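Long-range contact in nucleocapsid (Crimean-congo hemorrhagic fever virus, PDB 4AKL), which binds single- and double-stranded RNA, probably packages the viral genome, and also shows sequence-independent endonuclease activity on double-stranded DNA: residues N3-F17 / I77-K90. Residues are numbered along the deposited sequence; the frame is centred on the assembly and turned at random.
Sequences NKIEVNSKDEMNKWF and IYECAWASSTGIVK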
ATOM      1  N   ASN A   3     -13.307  -2.293 -24.836  1.00 55.95           N
ATOM      2  CA  ASN A   3     -13.610  -2.788 -23.509  1.00 52.98           C
ATOM      3  C   ASN A   3     -15.058  -3.296 -23.444  1.00 53.71           C
ATOM      4  O   ASN A   3     -15.988  -2.497 -23.507  1.00 54.61           O
ATOM      5  CB  ASN A   3     -13.387  -1.654 -22.508  1.00 51.23           C
ATOM      6  CG  ASN A   3     -13.472  -2.102 -21.063  1.00 48.32           C
ATOM      7  OD1 ASN A   3     -14.040  -3.146 -20.759  1.00 43.99           O
ATOM      8  ND2 ASN A   3     -12.909  -1.272 -20.142  1.00 42.89           N
ATOM      9  N   LYS A   4     -15.233  -4.618 -23.308  1.00 52.60           N
ATOM     10  CA  LYS A   4     -16.571  -5.235 -23.295  1.00 53.71           C
ATOM     11  C   LYS A   4     -17.286  -5.129 -21.934  1.00 53.08           C
ATOM     12  O   LYS A   4     -18.455  -5.407 -21.863  1.00 54.35           O
ATOM     13  CB  LYS A   4     -16.516  -6.715 -23.710  1.00 54.10           C
ATOM     14  CG  LYS A   4     -15.851  -7.021 -25.048  1.00 54.84           C
ATOM     15  CD  LYS A   4     -16.533  -6.394 -26.222  1.00 57.36           C
ATOM     16  CE  LYS A   4     -15.814  -6.757 -27.530  1.00 59.32           C
ATOM     17  NZ  LYS A   4     -15.740  -8.267 -27.843  1.00 60.43           N
ATOM     18  N   ILE A   5     -16.585  -4.714 -20.872  1.00 50.94           N
ATOM     19  CA  ILE A   5     -17.181  -4.592 -19.546  1.00 50.62           C
ATOM     20  C   ILE A   5     -17.812  -3.193 -19.429  1.00 51.43           C
ATOM     21  O   ILE A   5     -17.300  -2.324 -18.723  1.00 49.81           O
ATOM     22  CB  ILE A   5     -16.160  -4.849 -18.390  1.00 48.88           C
ATOM     23  CG1 ILE A   5     -15.244  -6.049 -18.704  1.00 47.46           C
ATOM     24  CG2 ILE A   5     -16.929  -5.012 -17.041  1.00 49.07           C
ATOM     25  CD1 ILE A   5     -14.348  -6.525 -17.539  1.00 42.11           C
ATOM     26  N   GLU A   6     -18.939  -3.017 -20.143  1.00 53.73           N
ATOM     27  CA  GLU A   6     -19.682  -1.763 -20.222  1.00 55.28           C
ATOM     28  C   GLU A   6     -20.551  -1.640 -18.993  1.00 55.81           C
ATOM     29  O   GLU A   6     -21.715  -2.072 -18.983  1.00 57.31           O
ATOM     30  CB  GLU A   6     -20.558  -1.700 -21.481  1.00 57.74           C
ATOM     31  CG  GLU A   6     -19.795  -1.762 -22.798  1.00 58.77           C
ATOM     32  CD  GLU A   6     -20.711  -1.553 -24.014  1.00 63.42           C
ATOM     33  OE1 GLU A   6     -21.968  -1.635 -23.853  1.00 67.85           O
ATOM     34  OE2 GLU A   6     -20.176  -1.303 -25.129  1.00 64.40           O
ATOM     35  N   VAL A   7     -19.962  -1.034 -17.978  1.00 54.14           N
ATOM     36  CA  VAL A   7     -20.512  -0.936 -16.670  1.00 54.92           C
ATOM     37  C   VAL A   7     -20.157   0.435 -16.202  1.00 54.85           C
ATOM     38  O   VAL A   7     -18.967   0.779 -16.143  1.00 53.22           O
ATOM     39  CB  VAL A   7     -19.872  -2.020 -15.731  1.00 53.51           C
ATOM     40  CG1 VAL A   7     -20.188  -1.758 -14.291  1.00 53.73           C
ATOM     41  CG2 VAL A   7     -20.349  -3.422 -16.122  1.00 54.63           C
ATOM     42  N   ASN A   8     -21.163   1.234 -15.876  1.00 56.94           N
ATOM     43  CA  ASN A   8     -20.953   2.619 -15.422  1.00 57.25           C
ATOM     44  C   ASN A   8     -21.528   2.865 -14.014  1.00 58.01           C
ATOM     45  O   ASN A   8     -21.694   4.027 -13.592  1.00 58.74           O
ATOM     46  CB  ASN A   8     -21.591   3.596 -16.447  1.00 59.31           C
ATOM     47  CG  ASN A   8     -21.094   3.362 -17.894  1.00 59.95           C
ATOM     48  OD1 ASN A   8     -19.942   3.726 -18.282  1.00 59.83           O
ATOM     49  ND2 ASN A   8     -21.953   2.757 -18.692  1.00 62.97           N
ATOM     50  N   SER A   9     -21.845   1.782 -13.288  1.00 57.95           N
ATOM     51  CA  SER A   9     -22.503   1.877 -11.960  1.00 58.61           C
ATOM     52  C   SER A   9     -22.557   0.516 -11.278  1.00 58.17           C
ATOM     53  O   SER A   9     -22.370  -0.526 -11.916  1.00 56.59           O
ATOM     54  CB  SER A   9     -23.944   2.474 -12.073  1.00 61.55           C
ATOM     55  OG  SER A   9     -24.874   1.607 -12.740  1.00 62.69           O
ATOM     56  N   LYS A  10     -22.824   0.533  -9.972  1.00 58.76           N
ATOM     57  CA  LYS A  10     -22.968  -0.694  -9.208  1.00 58.91           C
ATOM     58  C   LYS A  10     -24.084  -1.588  -9.815  1.00 60.30           C
ATOM     59  O   LYS A  10     -23.822  -2.720 -10.173  1.00 59.57           O
ATOM     60  CB  LYS A  10     -23.231  -0.409  -7.705  1.00 60.02           C
ATOM     61  CG  LYS A  10     -23.175  -1.728  -6.847  1.00 61.44           C
ATOM     62  CD  LYS A  10     -23.131  -1.508  -5.312  1.00 63.67           C
ATOM     63  CE  LYS A  10     -23.580  -2.815  -4.559  1.00 65.55           C
ATOM     64  NZ  LYS A  10     -22.958  -3.027  -3.180  1.00 65.30           N
ATOM     65  N   ASP A  11     -25.307  -1.073  -9.937  1.00 62.35           N
ATOM     66  CA  ASP A  11     -26.417  -1.854 -10.571  1.00 64.15           C
ATOM     67  C   ASP A  11     -25.993  -2.459 -11.895  1.00 62.63           C
ATOM     68  O   ASP A  11     -26.142  -3.660 -12.092  1.00 62.54           O
ATOM     69  CB  ASP A  11     -27.677  -0.998 -10.779  1.00 66.94           C
ATOM     70  CG  ASP A  11     -28.558  -0.926  -9.529  1.00 69.84           C
ATOM     71  OD1 ASP A  11     -28.305  -1.675  -8.542  1.00 70.78           O
ATOM     72  OD2 ASP A  11     -29.517  -0.116  -9.534  1.00 74.05           O
ATOM     73  N   GLU A  12     -25.458  -1.614 -12.782  1.00 61.28           N
ATOM     74  CA  GLU A  12     -24.903  -2.056 -14.075  1.00 60.24           C
ATOM     75  C   GLU A  12     -23.879  -3.163 -13.852  1.00 57.87           C
ATOM     76  O   GLU A  12     -23.932  -4.207 -14.508  1.00 58.13           O
ATOM     77  CB  GLU A  12     -24.307  -0.881 -14.870  1.00 59.27           C
ATOM     78  CG  GLU A  12     -25.404  -0.005 -15.564  1.00 62.77           C
ATOM     79  CD  GLU A  12     -24.838   1.121 -16.456  1.00 62.59           C
ATOM     80  OE1 GLU A  12     -23.619   1.140 -16.716  1.00 61.52           O
ATOM     81  OE2 GLU A  12     -25.621   1.991 -16.905  1.00 64.62           O
ATOM     82  N   MET A  13     -22.987  -2.954 -12.893  1.00 55.52           N
ATOM     83  CA  MET A  13     -22.021  -3.962 -12.551  1.00 53.73           C
ATOM     84  C   MET A  13     -22.661  -5.255 -12.093  1.00 54.76           C
ATOM     85  O   MET A  13     -22.230  -6.320 -12.528  1.00 54.27           O
ATOM     86  CB  MET A  13     -21.006  -3.469 -11.471  1.00 51.74           C
ATOM     87  CG  MET A  13     -19.920  -4.507 -11.129  1.00 49.62           C
ATOM     88  SD  MET A  13     -18.632  -4.679 -12.375  1.00 48.11           S
ATOM     89  CE  MET A  13     -18.432  -6.459 -12.354  1.00 47.49           C
ATOM     90  N   ASN A  14     -23.662  -5.196 -11.223  1.00 56.84           N
ATOM     91  CA  ASN A  14     -24.270  -6.485 -10.706  1.00 58.19           C
ATOM     92  C   ASN A  14     -24.857  -7.349 -11.783  1.00 59.27           C
ATOM     93  O   ASN A  14     -24.712  -8.558 -11.749  1.00 59.25           O
ATOM     94  CB  ASN A  14     -25.306  -6.247  -9.631  1.00 59.97           C
ATOM     95  CG  ASN A  14     -24.698  -5.846  -8.297  1.00 59.01           C
ATOM     96  OD1 ASN A  14     -23.543  -6.093  -8.014  1.00 57.15           O
ATOM     97  ND2 ASN A  14     -25.500  -5.227  -7.470  1.00 62.48           N
ATOM     98  N   LYS A  15     -25.491  -6.720 -12.748  1.00 60.84           N
ATOM     99  CA  LYS A  15     -26.134  -7.460 -13.844  1.00 63.01           C
ATOM    100  C   LYS A  15     -25.098  -8.071 -14.775  1.00 61.13           C
ATOM    101  O   LYS A  15     -25.247  -9.227 -15.189  1.00 61.75           O
ATOM    102  CB  LYS A  15     -27.108  -6.569 -14.616  1.00 65.16           C
ATOM    103  CG  LYS A  15     -28.390  -6.309 -13.866  1.00 68.70           C
ATOM    104  CD  LYS A  15     -29.453  -5.735 -14.807  1.00 72.56           C
ATOM    105  CE  LYS A  15     -30.812  -5.664 -14.147  1.00 75.55           C
ATOM    106  NZ  LYS A  15     -31.897  -5.489 -15.136  1.00 79.36           N
ATOM    107  N   TRP A  16     -24.038  -7.304 -15.085  1.00 58.95           N
ATOM    108  CA  TRP A  16     -22.977  -7.822 -15.907  1.00 57.15           C
ATOM    109  C   TRP A  16     -22.409  -9.084 -15.236  1.00 56.19           C
ATOM    110  O   TRP A  16     -22.176 -10.094 -15.888  1.00 56.08           O
ATOM    111  CB  TRP A  16     -21.889  -6.753 -16.110  1.00 55.35           C
ATOM    112  CG  TRP A  16     -20.835  -7.161 -17.019  1.00 53.02           C
ATOM    113  CD1 TRP A  16     -20.733  -6.847 -18.326  1.00 52.99           C
ATOM    114  CD2 TRP A  16     -19.692  -7.962 -16.696  1.00 51.78           C
ATOM    115  NE1 TRP A  16     -19.588  -7.410 -18.860  1.00 52.22           N
ATOM    116  CE2 TRP A  16     -18.940  -8.108 -17.876  1.00 50.80           C
ATOM    117  CE3 TRP A  16     -19.233  -8.581 -15.519  1.00 50.44           C
ATOM    118  CZ2 TRP A  16     -17.763  -8.836 -17.917  1.00 49.33           C
ATOM    119  CZ3 TRP A  16     -18.090  -9.305 -15.562  1.00 48.74           C
ATOM    120  CH2 TRP A  16     -17.350  -9.430 -16.752  1.00 48.17           C
ATOM    121  N   PHE A  17     -22.201  -9.008 -13.929  1.00 55.36           N
ATOM    122  CA  PHE A  17     -21.650 -10.131 -13.181  1.00 54.85           C
ATOM    123  C   PHE A  17     -22.571 -11.378 -13.098  1.00 57.53           C
ATOM    124  O   PHE A  17     -22.066 -12.501 -13.146  1.00 56.82           O
ATOM    125  CB  PHE A  17     -21.302  -9.696 -11.768  1.00 53.56           C
ATOM    126  CG  PHE A  17     -20.785 -10.798 -10.913  1.00 52.66           C
ATOM    127  CD1 PHE A  17     -19.545 -11.323 -11.143  1.00 50.79           C
ATOM    128  CD2 PHE A  17     -21.555 -11.319  -9.862  1.00 55.10           C
ATOM    129  CE1 PHE A  17     -19.052 -12.348 -10.351  1.00 51.17           C
ATOM    130  CE2 PHE A  17     -21.084 -12.339  -9.065  1.00 54.19           C
ATOM    131  CZ  PHE A  17     -19.817 -12.854  -9.311  1.00 53.27           C
ATOM    132  N   ILE A  77     -13.274 -12.253  -9.647  1.00 37.28           N
ATOM    133  CA  ILE A  77     -13.879 -11.747 -10.900  1.00 37.86           C
ATOM    134  C   ILE A  77     -14.649 -10.450 -10.788  1.00 38.22           C
ATOM    135  O   ILE A  77     -14.476  -9.525 -11.621  1.00 37.38           O
ATOM    136  CB  ILE A  77     -14.782 -12.770 -11.531  1.00 39.05           C
ATOM    137  CG1 ILE A  77     -13.946 -13.974 -11.983  1.00 38.08           C
ATOM    138  CG2 ILE A  77     -15.473 -12.169 -12.731  1.00 39.86           C
ATOM    139  CD1 ILE A  77     -12.849 -13.637 -13.060  1.00 34.38           C
ATOM    140  N   TYR A  78     -15.471 -10.363  -9.764  1.00 39.39           N
ATOM    141  CA  TYR A  78     -16.378  -9.210  -9.608  1.00 40.44           C
ATOM    142  C   TYR A  78     -15.577  -7.941  -9.474  1.00 38.78           C
ATOM    143  O   TYR A  78     -15.824  -6.968 -10.172  1.00 39.02           O
ATOM    144  CB  TYR A  78     -17.267  -9.380  -8.375  1.00 41.91           C
ATOM    145  CG  TYR A  78     -18.278  -8.280  -8.193  1.00 43.61           C
ATOM    146  CD1 TYR A  78     -19.503  -8.358  -8.789  1.00 45.62           C
ATOM    147  CD2 TYR A  78     -17.991  -7.135  -7.417  1.00 43.69           C
ATOM    148  CE1 TYR A  78     -20.441  -7.368  -8.636  1.00 47.99           C
ATOM    149  CE2 TYR A  78     -18.943  -6.107  -7.260  1.00 44.27           C
ATOM    150  CZ  TYR A  78     -20.154  -6.234  -7.869  1.00 47.31           C
ATOM    151  OH  TYR A  78     -21.109  -5.260  -7.731  1.00 48.95           O
ATOM    152  N   GLU A  79     -14.596  -7.965  -8.593  1.00 37.32           N
ATOM    153  CA  GLU A  79     -13.854  -6.747  -8.290  1.00 36.30           C
ATOM    154  C   GLU A  79     -12.870  -6.416  -9.397  1.00 35.30           C
ATOM    155  O   GLU A  79     -12.710  -5.230  -9.719  1.00 34.57           O
ATOM    156  CB  GLU A  79     -13.171  -6.848  -6.935  1.00 35.73           C
ATOM    157  CG  GLU A  79     -14.139  -6.838  -5.786  1.00 37.55           C
ATOM    158  CD  GLU A  79     -14.873  -8.183  -5.509  1.00 40.05           C
ATOM    159  OE1 GLU A  79     -14.403  -9.247  -5.971  1.00 38.49           O
ATOM    160  OE2 GLU A  79     -15.938  -8.146  -4.801  1.00 41.70           O
ATOM    161  N   CYS A  80     -12.234  -7.451  -9.991  1.00 34.61           N
ATOM    162  CA  CYS A  80     -11.336  -7.252 -11.140  1.00 34.06           C
ATOM    163  C   CYS A  80     -12.134  -6.657 -12.301  1.00 34.70           C
ATOM    164  O   CYS A  80     -11.676  -5.714 -12.961  1.00 34.08           O
ATOM    165  CB  CYS A  80     -10.678  -8.579 -11.564  1.00 33.48           C
ATOM    166  SG  CYS A  80      -9.517  -9.247 -10.360  1.00 33.40           S
ATOM    167  N   ALA A  81     -13.331  -7.186 -12.550  1.00 35.94           N
ATOM    168  CA  ALA A  81     -14.167  -6.623 -13.623  1.00 36.79           C
ATOM    169  C   ALA A  81     -14.533  -5.172 -13.296  1.00 37.39           C
ATOM    170  O   ALA A  81     -14.501  -4.301 -14.173  1.00 37.90           O
ATOM    171  CB  ALA A  81     -15.375  -7.435 -13.850  1.00 38.55           C
ATOM    172  N   TRP A  82     -14.890  -4.897 -12.047  1.00 37.58           N
ATOM    173  CA  TRP A  82     -15.199  -3.523 -11.652  1.00 37.73           C
ATOM    174  C   TRP A  82     -13.988  -2.571 -11.863  1.00 35.98           C
ATOM    175  O   TRP A  82     -14.144  -1.454 -12.379  1.00 36.14           O
ATOM    176  CB  TRP A  82     -15.659  -3.502 -10.193  1.00 38.27           C
ATOM    177  CG  TRP A  82     -15.875  -2.126  -9.571  1.00 38.36           C
ATOM    178  CD1 TRP A  82     -15.093  -1.541  -8.620  1.00 36.82           C
ATOM    179  CD2 TRP A  82     -16.946  -1.197  -9.831  1.00 40.96           C
ATOM    180  NE1 TRP A  82     -15.589  -0.324  -8.267  1.00 38.17           N
ATOM    181  CE2 TRP A  82     -16.730  -0.073  -8.988  1.00 40.55           C
ATOM    182  CE3 TRP A  82     -18.068  -1.204 -10.687  1.00 43.39           C
ATOM    183  CZ2 TRP A  82     -17.580   1.052  -8.993  1.00 41.49           C
ATOM    184  CZ3 TRP A  82     -18.914  -0.104 -10.687  1.00 43.91           C
ATOM    185  CH2 TRP A  82     -18.669   1.010  -9.844  1.00 43.97           C
ATOM    186  N   ALA A  83     -12.812  -3.029 -11.470  1.00 34.42           N
ATOM    187  CA  ALA A  83     -11.567  -2.256 -11.585  1.00 33.12           C
ATOM    188  C   ALA A  83     -11.160  -1.993 -13.057  1.00 33.00           C
ATOM    189  O   ALA A  83     -10.401  -1.108 -13.312  1.00 33.12           O
ATOM    190  CB  ALA A  83     -10.417  -2.971 -10.800  1.00 31.02           C
ATOM    191  N   SER A  84     -11.679  -2.783 -13.989  1.00 33.54           N
ATOM    192  CA  SER A  84     -11.368  -2.698 -15.392  1.00 33.62           C
ATOM    193  C   SER A  84     -12.572  -2.245 -16.224  1.00 35.06           C
ATOM    194  O   SER A  84     -12.497  -2.285 -17.458  1.00 35.74           O
ATOM    195  CB  SER A  84     -10.961  -4.075 -15.868  1.00 33.46           C
ATOM    196  OG  SER A  84      -9.683  -4.454 -15.382  1.00 32.96           O
ATOM    197  N   SER A  85     -13.678  -1.869 -15.560  1.00 35.43           N
ATOM    198  CA  SER A  85     -14.924  -1.471 -16.234  1.00 37.53           C
ATOM    199  C   SER A  85     -14.785  -0.171 -16.981  1.00 37.38           C
ATOM    200  O   SER A  85     -13.961   0.680 -16.611  1.00 35.76           O
ATOM    201  CB  SER A  85     -16.078  -1.357 -15.233  1.00 38.75           C
ATOM    202  OG  SER A  85     -15.818  -0.398 -14.240  1.00 39.83           O
ATOM    203  N   THR A  86     -15.593   0.007 -18.042  1.00 39.08           N
ATOM    204  CA  THR A  86     -15.480   1.223 -18.827  1.00 39.55           C
ATOM    205  C   THR A  86     -15.590   2.449 -17.945  1.00 39.73           C
ATOM    206  O   THR A  86     -14.795   3.421 -18.121  1.00 38.65           O
ATOM    207  CB  THR A  86     -16.465   1.312 -19.974  1.00 41.77           C
ATOM    208  OG1 THR A  86     -17.793   1.037 -19.506  1.00 42.66           O
ATOM    209  CG2 THR A  86     -16.021   0.299 -21.150  1.00 41.99           C
ATOM    210  N   GLY A  87     -16.517   2.399 -16.983  1.00 40.60           N
ATOM    211  CA  GLY A  87     -16.772   3.540 -16.062  1.00 41.43           C
ATOM    212  C   GLY A  87     -15.631   3.909 -15.142  1.00 40.01           C
ATOM    213  O   GLY A  87     -15.265   5.101 -14.992  1.00 39.86           O
ATOM    214  N   ILE A  88     -15.049   2.893 -14.522  1.00 39.20           N
ATOM    215  CA  ILE A  88     -13.909   3.106 -13.607  1.00 37.85           C
ATOM    216  C   ILE A  88     -12.604   3.460 -14.390  1.00 36.94           C
ATOM    217  O   ILE A  88     -11.854   4.343 -13.992  1.00 36.74           O
ATOM    218  CB  ILE A  88     -13.754   1.893 -12.682  1.00 37.48           C
ATOM    219  CG1 ILE A  88     -14.977   1.798 -11.762  1.00 38.49           C
ATOM    220  CG2 ILE A  88     -12.420   1.960 -11.925  1.00 34.58           C
ATOM    221  CD1 ILE A  88     -15.075   2.931 -10.739  1.00 40.05           C
ATOM    222  N   VAL A  89     -12.354   2.792 -15.500  1.00 37.16           N
ATOM    223  CA  VAL A  89     -11.237   3.204 -16.397  1.00 36.88           C
ATOM    224  C   VAL A  89     -11.289   4.708 -16.780  1.00 37.76           C
ATOM    225  O   VAL A  89     -10.255   5.412 -16.678  1.00 36.92           O
ATOM    226  CB  VAL A  89     -11.129   2.279 -17.636  1.00 37.31           C
ATOM    227  CG1 VAL A  89     -10.208   2.882 -18.759  1.00 37.12           C
ATOM    228  CG2 VAL A  89     -10.581   0.900 -17.201  1.00 35.52           C
ATOM    229  N   LYS A  90     -12.464   5.201 -17.195  1.00 38.91           N
ATOM    230  CA  LYS A  90     -12.602   6.617 -17.536  1.00 39.88           C
ATOM    231  C   LYS A  90     -12.408   7.528 -16.322  1.00 38.97           C
ATOM    232  O   LYS A  90     -11.633   8.454 -16.349  1.00 37.52           O
ATOM    233  CB  LYS A  90     -13.965   6.937 -18.155  1.00 42.37           C
ATOM    234  CG  LYS A  90     -14.021   6.734 -19.650  1.00 45.16           C
ATOM    235  CD  LYS A  90     -15.387   7.115 -20.234  1.00 49.00           C
ATOM    236  CE  LYS A  90     -16.412   5.990 -20.086  1.00 51.19           C
ATOM    237  NZ  LYS A  90     -17.847   6.518 -20.267  1.00 54.29           N
TER
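Met13 wedges between Tyr78 and Trp82 where helix 10-17 crosses helix 77-83, an antiparallel-leaning helix pair (128° between directions) in the mainly helical body of this nairovirus nucleocapsid; the loop 3-9 that leads into helix 10-17 lies along the start of helix 86-90. The packing is tight around Met13. Its chain, bent beyond CG (chi2 75°), lays the sulfur above one face of the Tyr78 ring, at a distance, and at the edge of the Trp82 ring, two Met-aromatic contacts, while CE reaches Ala81 CB at 3.5 Å. Tyr78 is a knob in the hole formed by Lys10, Met13, Asn14 and Phe17. With CG anti to the backbone N (chi1 -177°), its ring turns an edge to the Phe17 face in a T-shaped pair, centroids 5.2 Å apart, and its hydroxyl donates to Asn14 OD1 at 2.6 Å, which helps fix the ring's tilt. Ile5 CD1 and Trp16 CZ3 also pack on Ala81, and Val7 CG1 meets Trp82 CZ3 at the ring edge; Trp82 NE1 is satisfied by Phe139 O.

The part of the contact at helix 86-90 is polar and well bonded, and looser only toward solvent, at the exposed Glu6, Asn8 and Lys90. There Asn8 OD1 stays 4.0 Å from Lys90 NZ. Asn8 N and ND2 both donate to Glu12 OE1. The loop carbonyls receive the first amides of helix 86-90: Thr86 N gives to Ile5 O and Gly87 N to Val7 O. Gly87, without a side chain, lets the Asn8 backbone come close. At the buried start of the loop, Asn3 OD1 closes an Asx turn on Ile5 N, while Asn3 ND2, with its partner near the amide plane, donates to Ser84 O at 2.9 Å.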